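Long-range contacts in periplasmic binding protein (Thermotoga lettingae TMO, PDB 4RY8), which binds 5-methylthioribose in a buried pocket and probably serves as the solute-binding component of a sugar transporter: residues V139-V144 and A200-W205; K168-I173 and K195-A200; K226-D231 and W247-G252. All blocks are in the same frame, centred on the assembly; numbering follows the deposited sequence.

How the interactions relate
All three contacts reach one sheet, with strand order 167-173, 137-142, 200-203, 226-230, 247-252; interactions 1 and 3 pair neighbouring strands, whereas interaction 2 sets edge strand 167-173 against the turn before strand 200-203. Interaction 2 is nested within the loop closed by interaction 1; their centres are about 9 Å apart, they share Ala200, and Ile140 CD1 packs 3.4 Å from Ala198 CB. Interaction 3 follows, its centre about 10 Å from that of interaction 1, which it joins where Tyr228 N meets Val201 O at 2.8 Å. At their strands' C-terminal ends, interactions 1 and 3 bring Trp205 and Asp231 to the methylthioribose, with Trp205 CD1 3.1 Å from Asp231 OD2; interaction 2 adds none.

Interaction 1 of 3, residues V139-V144 and A200-W205; sequences VIYVNV and AVLAMW. With SR1 (5-S-methyl-5-thio-alpha-D-ribofuranose), chain G.
Tyr141 and Leu202 lie alongside each other and point the same way, each with CG anti to the backbone N (chi1 180° in the tyrosine), so that Tyr141 CD1 meets Leu202 CD2 at 4.1 Å. Met204, bent at chi2, crosses the tyrosine obliquely and sets its CG 3.9 Å from Tyr141 CE1; its CB lies 3.7 Å from Asn143 CG. Asn143 CB stands over one face of the Tyr141 ring, near its rim, 3.6 Å above the plane, and the asparagine amide turns to the phenol: ND2 donates in its own plane to Tyr141 OH, 3.0 Å and nearly straight at 168°. Asp154 also bonds that OH, and Leu150 O takes ND2. On the other side of the sheet Val142 CG2 touches Val201 CG1 at 3.8 Å. Four backbone bonds join the strands, the shortest from Val142 N to Leu202 O (2.7 Å). Past the strand, Trp205 has CG anti to its backbone N; SR1 C5 lies over one face of the indole, toward the rim and 3.6 Å from the plane, while CD1 comes closest, at the sugar's O3. An alanine here would remove the indole and would probably leave the C5 and O3 side poorly packed. Met204 O holds Arg153, itself a partner of the sugar. Parallel neighbouring strands whose C-terminal ends feed a sugar site are typical of the periplasmic binding protein fold.

Interaction 2 of 3, residues K168-I173 and K195-A200; sequences KEVAKI and KPEANA
Val170 O is gripped by one hydrogen bond, from a water that donates to it at 2.7 Å. The same water accepts only a weak bond from Lys195 NZ, 3.3 Å away, and so links the strand to the loop. The lysine's contact with the carbonyl is otherwise through its methylenes: its chain, bent at chi2 (-72°), passes the oxygen with CE 3.2 Å from Val170 O, while NZ runs on beyond it. The lysine chain runs antiparallel to the valine side chain, its CB beside Val170 CG2. Strand 167-173 is the outermost strand at this end of the sheet, and the stretch 195-198 is a type I beta turn, closed by Ala198 N to Lys195 O at 3.1 Å, that follows helix 180-194. Within the sheet it is Ala171 O that meets Tyr141 N, leaving Val170 O turned to the turn and its water. Val170 CG2, wedged between the backbone N and C, rests against Ala198 CB at 3.8 Å. Val170 CG1 comes tip to tip with Glu197, whose bent chain brings OE2 to 3.7 Å from that methyl; Asn138 lies against both residues.

Interaction 3 of 3, residues K226-D231 and W247-G252; sequences KVYSVD and WVATVG. With SR1 (5-S-methyl-5-thio-alpha-D-ribofuranose), chain G.
Val248 CG2 sits over one face of the Tyr228 ring, 26° off the ring normal and offset toward the rim, a CH-pi contact in which CG2 is 3.5 Å from Tyr228 CZ. Ala249 CB adds to the apolar patch from an oblique direction, 4.2 Å from Tyr228 CD2, while the phenol OH is held by Asp132. The parallel register slips by one residue between Val227 and Tyr228, a beta bulge that probably lets Val248 turn its side chain to the ring; here Val227 O takes the N-H of Val248 at 3.0 Å. Strands 226-230 and 247-252 form a beta-alpha-beta unit through helix 234-240.

On the face of Ser229 and Thr250 the contact turns polar. The Trp247 indole presents its edge, and NE1 donates to Ser229 OG at 2.8 Å, bent to 139°; the serine oxygen lies near the ring plane. With chi1 at 69°, Ser229 OG then donates to Thr250 OG1, also at 2.8 Å. Thr250 OG1, anti to its own backbone N, donates in turn to Asp231 O, a short 2.5 Å bond arriving above the carbonyl plane. Asp231 N donates back across the strands to Val251 O.

Beyond it, the Asp231 carboxylate reaches the sugar with both oxygens: SR1 O2 donates to OD1 at 2.7 Å and SR1 O3 to OD2 at 2.5 Å. OD2 also accepts from Asp206 N, at the start of helix 206-219, which would favour a charged carboxylate. The relay of donors thus runs in one direction from Trp247 NE1 to Asp231 O and, with the bond from Asp231 N, helps hold the Asp231 backbone, consistent with a carboxylate set to recognise the vicinal diol.

Interaction 1 of 3, residues V139-V144 and A200-W205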
loop_
_atom_site.group_PDB
_atom_site.type_symbol
_atom_site.label_atom_id
_atom_site.label_comp_id
_atom_site.label_asym_id
_atom_site.label_seq_id
_atom_site.Cartn_x
_atom_site.Cartn_y
_atom_site.Cartn_z
ATOM N N VAL C 139 6.556 17.055 -11.627
ATOM C CA VAL C 139 6.358 15.760 -12.230
ATOM C C VAL C 139 5.579 15.848 -13.505
ATOM O O VAL C 139 4.463 16.465 -13.523
ATOM C CB VAL C 139 5.579 14.834 -11.248
ATOM C CG1 VAL C 139 5.385 13.448 -11.854
ATOM C CG2 VAL C 139 6.317 14.756 -9.924
ATOM N N ILE C 140 6.141 15.211 -14.537
ATOM C CA ILE C 140 5.414 14.809 -15.775
ATOM C C ILE C 140 4.779 13.446 -15.568
ATOM O O ILE C 140 5.451 12.443 -15.404
ATOM C CB ILE C 140 6.296 14.832 -17.032
ATOM C CG1 ILE C 140 6.792 16.297 -17.250
ATOM C CG2 ILE C 140 5.525 14.285 -18.255
ATOM C CD1 ILE C 140 7.917 16.483 -18.227
ATOM N N TYR C 141 3.456 13.421 -15.540
ATOM C CA TYR C 141 2.688 12.205 -15.240
ATOM C C TYR C 141 2.261 11.571 -16.551
ATOM O O TYR C 141 1.561 12.199 -17.366
ATOM C CB TYR C 141 1.447 12.609 -14.476
ATOM C CG TYR C 141 0.477 11.520 -14.053
ATOM C CD1 TYR C 141 0.907 10.309 -13.514
ATOM C CD2 TYR C 141 -0.873 11.772 -14.036
ATOM C CE1 TYR C 141 0.004 9.370 -13.100
ATOM C CE2 TYR C 141 -1.773 10.833 -13.617
ATOM C CZ TYR C 141 -1.324 9.642 -13.118
ATOM O OH TYR C 141 -2.226 8.749 -12.653
ATOM N N VAL C 142 2.612 10.309 -16.745
ATOM C CA VAL C 142 2.238 9.627 -17.987
ATOM C C VAL C 142 1.263 8.498 -17.680
ATOM O O VAL C 142 1.615 7.442 -17.087
ATOM C CB VAL C 142 3.419 9.102 -18.753
ATOM C CG1 VAL C 142 2.997 8.816 -20.183
ATOM C CG2 VAL C 142 4.613 10.048 -18.682
ATOM N N ASN C 143 0.009 8.764 -18.026
ATOM C CA ASN C 143 -1.067 7.837 -17.770
ATOM C C ASN C 143 -2.281 8.345 -18.478
ATOM O O ASN C 143 -2.301 9.506 -18.908
ATOM C CB ASN C 143 -1.346 7.743 -16.261
ATOM C CG ASN C 143 -2.160 6.520 -15.878
ATOM O OD1 ASN C 143 -2.263 5.537 -16.630
ATOM N ND2 ASN C 143 -2.723 6.560 -14.697
ATOM N N VAL C 144 -3.267 7.455 -18.628
ATOM C CA VAL C 144 -4.523 7.751 -19.339
ATOM C C VAL C 144 -5.681 7.038 -18.658
ATOM O O VAL C 144 -5.496 5.968 -18.077
ATOM C CB VAL C 144 -4.444 7.260 -20.805
ATOM C CG1 VAL C 144 -3.075 7.500 -21.377
ATOM C CG2 VAL C 144 -4.742 5.778 -20.946
ATOM N N ALA C 200 10.930 15.146 -12.887
ATOM C CA ALA C 200 10.639 13.725 -12.665
ATOM C C ALA C 200 9.567 13.261 -13.603
ATOM O O ALA C 200 8.727 14.047 -14.021
ATOM C CB ALA C 200 10.213 13.472 -11.228
ATOM N N VAL C 201 9.590 11.966 -13.906
ATOM C CA VAL C 201 8.524 11.308 -14.662
ATOM C C VAL C 201 7.955 10.133 -13.871
ATOM O O VAL C 201 8.672 9.298 -13.339
ATOM C CB VAL C 201 9.027 10.785 -16.026
ATOM C CG1 VAL C 201 7.902 10.055 -16.782
ATOM C CG2 VAL C 201 9.639 11.913 -16.819
ATOM N N LEU C 202 6.638 10.069 -13.842
ATOM C CA LEU C 202 5.920 8.969 -13.261
ATOM C C LEU C 202 5.016 8.405 -14.353
ATOM O O LEU C 202 4.055 9.034 -14.818
ATOM C CB LEU C 202 5.131 9.441 -12.051
ATOM C CG LEU C 202 4.247 8.413 -11.382
ATOM C CD1 LEU C 202 5.114 7.349 -10.716
ATOM C CD2 LEU C 202 3.322 9.111 -10.374
ATOM N N ALA C 203 5.319 7.201 -14.756
ATOM C CA ALA C 203 4.713 6.548 -15.916
ATOM C C ALA C 203 4.124 5.240 -15.476
ATOM O O ALA C 203 4.830 4.328 -15.026
ATOM C CB ALA C 203 5.746 6.312 -16.991
ATOM N N MET C 204 2.823 5.116 -15.643
ATOM C CA MET C 204 2.059 4.021 -15.027
ATOM C C MET C 204 1.943 2.721 -15.897
ATOM O O MET C 204 1.186 1.846 -15.578
ATOM C CB MET C 204 0.692 4.593 -14.594
ATOM C CG MET C 204 0.724 5.565 -13.373
ATOM S SD MET C 204 1.692 4.894 -11.939
ATOM C CE MET C 204 1.096 5.967 -10.641
ATOM N N TRP C 205 2.691 2.623 -16.989
ATOM C CA TRP C 205 2.845 1.356 -17.770
ATOM C C TRP C 205 4.263 1.349 -18.346
ATOM O O TRP C 205 4.715 2.415 -18.732
ATOM C CB TRP C 205 1.746 1.345 -18.874
ATOM C CG TRP C 205 1.813 0.256 -19.905
ATOM C CD1 TRP C 205 2.354 -0.996 -19.775
ATOM C CD2 TRP C 205 1.274 0.316 -21.201
ATOM N NE1 TRP C 205 2.200 -1.705 -20.927
ATOM C CE2 TRP C 205 1.536 -0.919 -21.829
ATOM C CE3 TRP C 205 0.601 1.308 -21.914
ATOM C CZ2 TRP C 205 1.150 -1.181 -23.141
ATOM C CZ3 TRP C 205 0.229 1.053 -23.198
ATOM C CH2 TRP C 205 0.474 -0.170 -23.803
HETATM C CS SR1 G . -3.016 -0.315 -21.079
HETATM S S SR1 G . -3.202 -1.008 -19.452
HETATM C C5 SR1 G . -1.443 -1.380 -19.248
HETATM C C4 SR1 G . -1.167 -2.031 -17.895
HETATM O O4 SR1 G . -1.951 -3.178 -17.847
HETATM C C1 SR1 G . -1.229 -4.289 -17.279
HETATM O O1 SR1 G . -1.872 -4.639 -16.100
HETATM C C2 SR1 G . 0.205 -3.870 -16.996
HETATM O O2 SR1 G . 0.621 -3.806 -15.605
HETATM C C3 SR1 G . 0.262 -2.509 -17.662
HETATM O O3 SR1 G . 0.976 -1.585 -16.853
#

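Interaction 2 of 3, residues K168-I173 and K195-A200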
loop_
_atom_site.group_PDB
_atom_site.type_symbol
_atom_site.label_atom_id
_atom_site.label_comp_id
_atom_site.label_asym_id
_atom_site.label_seq_id
_atom_site.Cartn_x
_atom_site.Cartn_y
_atom_site.Cartn_z
ATOM N N LYS C 168 4.439 18.108 -7.378
ATOM C CA LYS C 168 3.470 18.847 -8.212
ATOM C C LYS C 168 3.310 18.146 -9.557
ATOM O O LYS C 168 4.285 17.722 -10.142
ATOM C CB LYS C 168 3.931 20.279 -8.514
ATOM C CG LYS C 168 4.233 21.159 -7.319
ATOM C CD LYS C 168 2.967 21.667 -6.671
ATOM C CE LYS C 168 3.285 22.492 -5.428
ATOM N NZ LYS C 168 3.898 23.807 -5.749
ATOM N N GLU C 169 2.079 18.049 -10.062
ATOM C CA GLU C 169 1.877 17.546 -11.401
ATOM C C GLU C 169 1.993 18.765 -12.294
ATOM O O GLU C 169 1.234 19.689 -12.147
ATOM C CB GLU C 169 0.497 16.892 -11.550
ATOM C CG GLU C 169 0.243 16.321 -12.945
ATOM C CD GLU C 169 -1.032 15.503 -13.064
ATOM O OE1 GLU C 169 -1.371 14.656 -12.194
ATOM O OE2 GLU C 169 -1.692 15.679 -14.090
ATOM N N VAL C 170 2.968 18.792 -13.185
ATOM C CA VAL C 170 3.102 19.917 -14.111
ATOM C C VAL C 170 2.633 19.579 -15.535
ATOM O O VAL C 170 2.440 20.488 -16.343
ATOM C CB VAL C 170 4.541 20.463 -14.162
ATOM C CG1 VAL C 170 5.022 20.851 -12.771
ATOM C CG2 VAL C 170 5.476 19.458 -14.811
ATOM N N ALA C 171 2.475 18.295 -15.840
ATOM C CA ALA C 171 1.829 17.812 -17.069
ATOM C C ALA C 171 1.348 16.384 -16.903
ATOM O O ALA C 171 1.987 15.574 -16.169
ATOM C CB ALA C 171 2.745 17.904 -18.279
ATOM N N LYS C 172 0.205 16.100 -17.542
ATOM C CA LYS C 172 -0.317 14.738 -17.796
ATOM C C LYS C 172 -0.287 14.380 -19.290
ATOM O O LYS C 172 -0.938 15.027 -20.111
ATOM C CB LYS C 172 -1.785 14.619 -17.341
ATOM C CG LYS C 172 -2.301 13.184 -17.300
ATOM C CD LYS C 172 -3.720 13.083 -16.736
ATOM C CE LYS C 172 -4.271 11.739 -17.059
ATOM N NZ LYS C 172 -5.348 11.341 -16.159
ATOM N N ILE C 173 0.416 13.322 -19.662
ATOM C CA ILE C 173 0.468 12.959 -21.080
ATOM C C ILE C 173 0.246 11.488 -21.227
ATOM O O ILE C 173 0.319 10.706 -20.236
ATOM C CB ILE C 173 1.804 13.391 -21.741
ATOM C CG1 ILE C 173 2.976 12.670 -21.114
ATOM C CG2 ILE C 173 1.997 14.903 -21.667
ATOM C CD1 ILE C 173 4.303 13.102 -21.698
ATOM N N LYS C 195 7.331 22.422 -20.315
ATOM C CA LYS C 195 7.595 22.507 -18.860
ATOM C C LYS C 195 9.075 22.298 -18.558
ATOM O O LYS C 195 9.498 21.233 -18.157
ATOM C CB LYS C 195 6.765 21.504 -18.094
ATOM C CG LYS C 195 5.298 21.466 -18.475
ATOM C CD LYS C 195 4.509 22.672 -18.009
ATOM C CE LYS C 195 3.113 22.581 -18.606
ATOM N NZ LYS C 195 2.325 23.812 -18.383
ATOM N N PRO C 196 9.874 23.328 -18.753
ATOM C CA PRO C 196 11.301 23.120 -18.514
ATOM C C PRO C 196 11.633 22.942 -17.035
ATOM O O PRO C 196 12.714 22.473 -16.709
ATOM C CB PRO C 196 11.957 24.392 -19.085
ATOM C CG PRO C 196 10.865 25.419 -19.153
ATOM C CD PRO C 196 9.548 24.688 -19.220
ATOM N N GLU C 197 10.701 23.276 -16.151
ATOM C CA GLU C 197 10.907 23.092 -14.722
ATOM C C GLU C 197 10.729 21.610 -14.303
ATOM O O GLU C 197 11.054 21.262 -13.177
ATOM C CB GLU C 197 9.987 24.030 -13.906
ATOM C CG GLU C 197 8.540 23.552 -13.717
ATOM C CD GLU C 197 7.593 23.857 -14.883
ATOM O OE1 GLU C 197 8.056 24.212 -16.003
ATOM O OE2 GLU C 197 6.362 23.735 -14.667
ATOM N N ALA C 198 10.236 20.746 -15.200
ATOM C CA ALA C 198 9.895 19.394 -14.822
ATOM C C ALA C 198 11.204 18.651 -14.546
ATOM O O ALA C 198 12.177 18.859 -15.255
ATOM C CB ALA C 198 9.083 18.720 -15.918
ATOM N N ASN C 199 11.248 17.848 -13.483
ATOM C CA ASN C 199 12.461 17.058 -13.166
ATOM C C ASN C 199 12.176 15.590 -12.771
ATOM O O ASN C 199 13.072 14.855 -12.369
ATOM C CB ASN C 199 13.270 17.746 -12.056
ATOM C CG ASN C 199 12.473 17.922 -10.762
ATOM O OD1 ASN C 199 11.276 17.624 -10.690
ATOM N ND2 ASN C 199 13.114 18.466 -9.758
ATOM N N ALA C 200 10.930 15.146 -12.887
ATOM C CA ALA C 200 10.639 13.725 -12.665
ATOM C C ALA C 200 9.567 13.261 -13.603
ATOM O O ALA C 200 8.727 14.047 -14.021
ATOM C CB ALA C 200 10.213 13.472 -11.228
HETATM O O HOH W 1 1.615 22.857 -15.298
#

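Interaction 3 of 3, residues K226-D231 and W247-G252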
loop_
_atom_site.group_PDB
_atom_site.type_symbol
_atom_site.label_atom_id
_atom_site.label_comp_id
_atom_site.label_asym_id
_atom_site.label_seq_id
_atom_site.Cartn_x
_atom_site.Cartn_y
_atom_site.Cartn_z
ATOM N N LYS C 226 14.523 12.002 -13.306
ATOM C CA LYS C 226 14.456 10.684 -12.699
ATOM C C LYS C 226 13.109 10.099 -13.067
ATOM O O LYS C 226 12.112 10.786 -12.994
ATOM C CB LYS C 226 14.651 10.792 -11.186
ATOM C CG LYS C 226 16.094 11.065 -10.796
ATOM C CD LYS C 226 16.330 10.617 -9.371
ATOM C CE LYS C 226 17.627 11.174 -8.817
ATOM N NZ LYS C 226 17.842 10.629 -7.444
ATOM N N VAL C 227 13.101 8.863 -13.541
ATOM C CA VAL C 227 11.899 8.235 -14.049
ATOM C C VAL C 227 11.488 7.073 -13.176
ATOM O O VAL C 227 12.310 6.265 -12.817
ATOM C CB VAL C 227 12.068 7.752 -15.504
ATOM C CG1 VAL C 227 10.721 7.228 -16.047
ATOM C CG2 VAL C 227 12.610 8.888 -16.368
ATOM N N TYR C 228 10.205 7.053 -12.824
ATOM C CA TYR C 228 9.567 6.040 -11.987
ATOM C C TYR C 228 8.473 5.415 -12.848
ATOM O O TYR C 228 7.691 6.142 -13.476
ATOM C CB TYR C 228 8.971 6.691 -10.707
ATOM C CG TYR C 228 10.078 7.351 -9.873
ATOM C CD1 TYR C 228 10.619 8.589 -10.247
ATOM C CD2 TYR C 228 10.637 6.718 -8.771
ATOM C CE1 TYR C 228 11.644 9.181 -9.529
ATOM C CE2 TYR C 228 11.672 7.315 -8.062
ATOM C CZ TYR C 228 12.172 8.523 -8.448
ATOM O OH TYR C 228 13.181 9.113 -7.772
ATOM N N SER C 229 8.422 4.083 -12.896
ATOM C CA SER C 229 7.413 3.392 -13.693
ATOM C C SER C 229 6.758 2.216 -12.963
ATOM O O SER C 229 7.012 1.933 -11.798
ATOM C CB SER C 229 8.046 2.900 -14.979
ATOM O OG SER C 229 8.969 1.854 -14.618
ATOM N N VAL C 230 5.876 1.568 -13.686
ATOM C CA VAL C 230 5.345 0.315 -13.325
ATOM C C VAL C 230 5.779 -0.701 -14.385
ATOM O O VAL C 230 6.002 -0.345 -15.559
ATOM C CB VAL C 230 3.801 0.444 -13.268
ATOM C CG1 VAL C 230 3.127 -0.837 -12.920
ATOM C CG2 VAL C 230 3.426 1.468 -12.246
ATOM N N ASP C 231 5.765 -1.969 -13.984
ATOM C CA ASP C 231 6.045 -3.131 -14.824
ATOM C C ASP C 231 7.547 -3.363 -14.914
ATOM O O ASP C 231 8.342 -2.454 -14.773
ATOM C CB ASP C 231 5.432 -3.115 -16.240
ATOM C CG ASP C 231 3.934 -2.876 -16.222
ATOM O OD1 ASP C 231 3.253 -3.514 -15.397
ATOM O OD2 ASP C 231 3.438 -2.037 -17.026
ATOM N N TRP C 247 16.251 6.116 -15.584
ATOM C CA TRP C 247 15.194 5.221 -15.104
ATOM C C TRP C 247 15.587 4.616 -13.763
ATOM O O TRP C 247 16.394 3.675 -13.717
ATOM C CB TRP C 247 14.919 4.149 -16.146
ATOM C CG TRP C 247 13.566 3.432 -15.997
ATOM C CD1 TRP C 247 12.729 3.434 -14.927
ATOM C CD2 TRP C 247 12.985 2.567 -16.962
ATOM N NE1 TRP C 247 11.620 2.649 -15.188
ATOM C CE2 TRP C 247 11.752 2.120 -16.445
ATOM C CE3 TRP C 247 13.361 2.168 -18.247
ATOM C CZ2 TRP C 247 10.949 1.242 -17.130
ATOM C CZ3 TRP C 247 12.510 1.328 -18.956
ATOM C CH2 TRP C 247 11.337 0.871 -18.396
ATOM N N VAL C 248 15.047 5.136 -12.660
ATOM C CA VAL C 248 15.603 4.756 -11.323
ATOM C C VAL C 248 14.864 3.660 -10.532
ATOM O O VAL C 248 15.468 2.952 -9.733
ATOM C CB VAL C 248 15.892 5.984 -10.423
ATOM C CG1 VAL C 248 16.947 6.878 -11.070
ATOM C CG2 VAL C 248 14.666 6.762 -10.152
ATOM N N ALA C 249 13.576 3.496 -10.783
ATOM C CA ALA C 249 12.792 2.479 -10.130
ATOM C C ALA C 249 11.529 2.146 -10.926
ATOM O O ALA C 249 10.990 2.995 -11.660
ATOM C CB ALA C 249 12.403 2.931 -8.725
ATOM N N THR C 250 11.106 0.893 -10.781
ATOM C CA THR C 250 9.814 0.413 -11.241
ATOM C C THR C 250 9.250 -0.539 -10.173
ATOM O O THR C 250 9.967 -1.141 -9.344
ATOM C CB THR C 250 9.921 -0.299 -12.642
ATOM O OG1 THR C 250 8.629 -0.501 -13.232
ATOM C CG2 THR C 250 10.607 -1.650 -12.536
ATOM N N VAL C 251 7.942 -0.645 -10.194
ATOM C CA VAL C 251 7.205 -1.526 -9.341
ATOM C C VAL C 251 6.424 -2.491 -10.226
ATOM O O VAL C 251 5.667 -2.087 -11.118
ATOM C CB VAL C 251 6.294 -0.671 -8.424
ATOM C CG1 VAL C 251 5.192 -1.510 -7.799
ATOM C CG2 VAL C 251 7.201 -0.013 -7.364
ATOM N N GLY C 252 6.594 -3.779 -9.986
ATOM C CA GLY C 252 5.855 -4.754 -10.792
ATOM C C GLY C 252 5.866 -6.201 -10.373
ATOM O O GLY C 252 6.295 -6.540 -9.264
HETATM C CS SR1 G . -3.016 -0.315 -21.079
HETATM S S SR1 G . -3.202 -1.008 -19.452
HETATM C C5 SR1 G . -1.443 -1.380 -19.248
HETATM C C4 SR1 G . -1.167 -2.031 -17.895
HETATM O O4 SR1 G . -1.951 -3.178 -17.847
HETATM C C1 SR1 G . -1.229 -4.289 -17.279
HETATM O O1 SR1 G . -1.872 -4.639 -16.100
HETATM C C2 SR1 G . 0.205 -3.870 -16.996
HETATM O O2 SR1 G . 0.621 -3.806 -15.605
HETATM C C3 SR1 G . 0.262 -2.509 -17.662
HETATM O O3 SR1 G . 0.976 -1.585 -16.853
#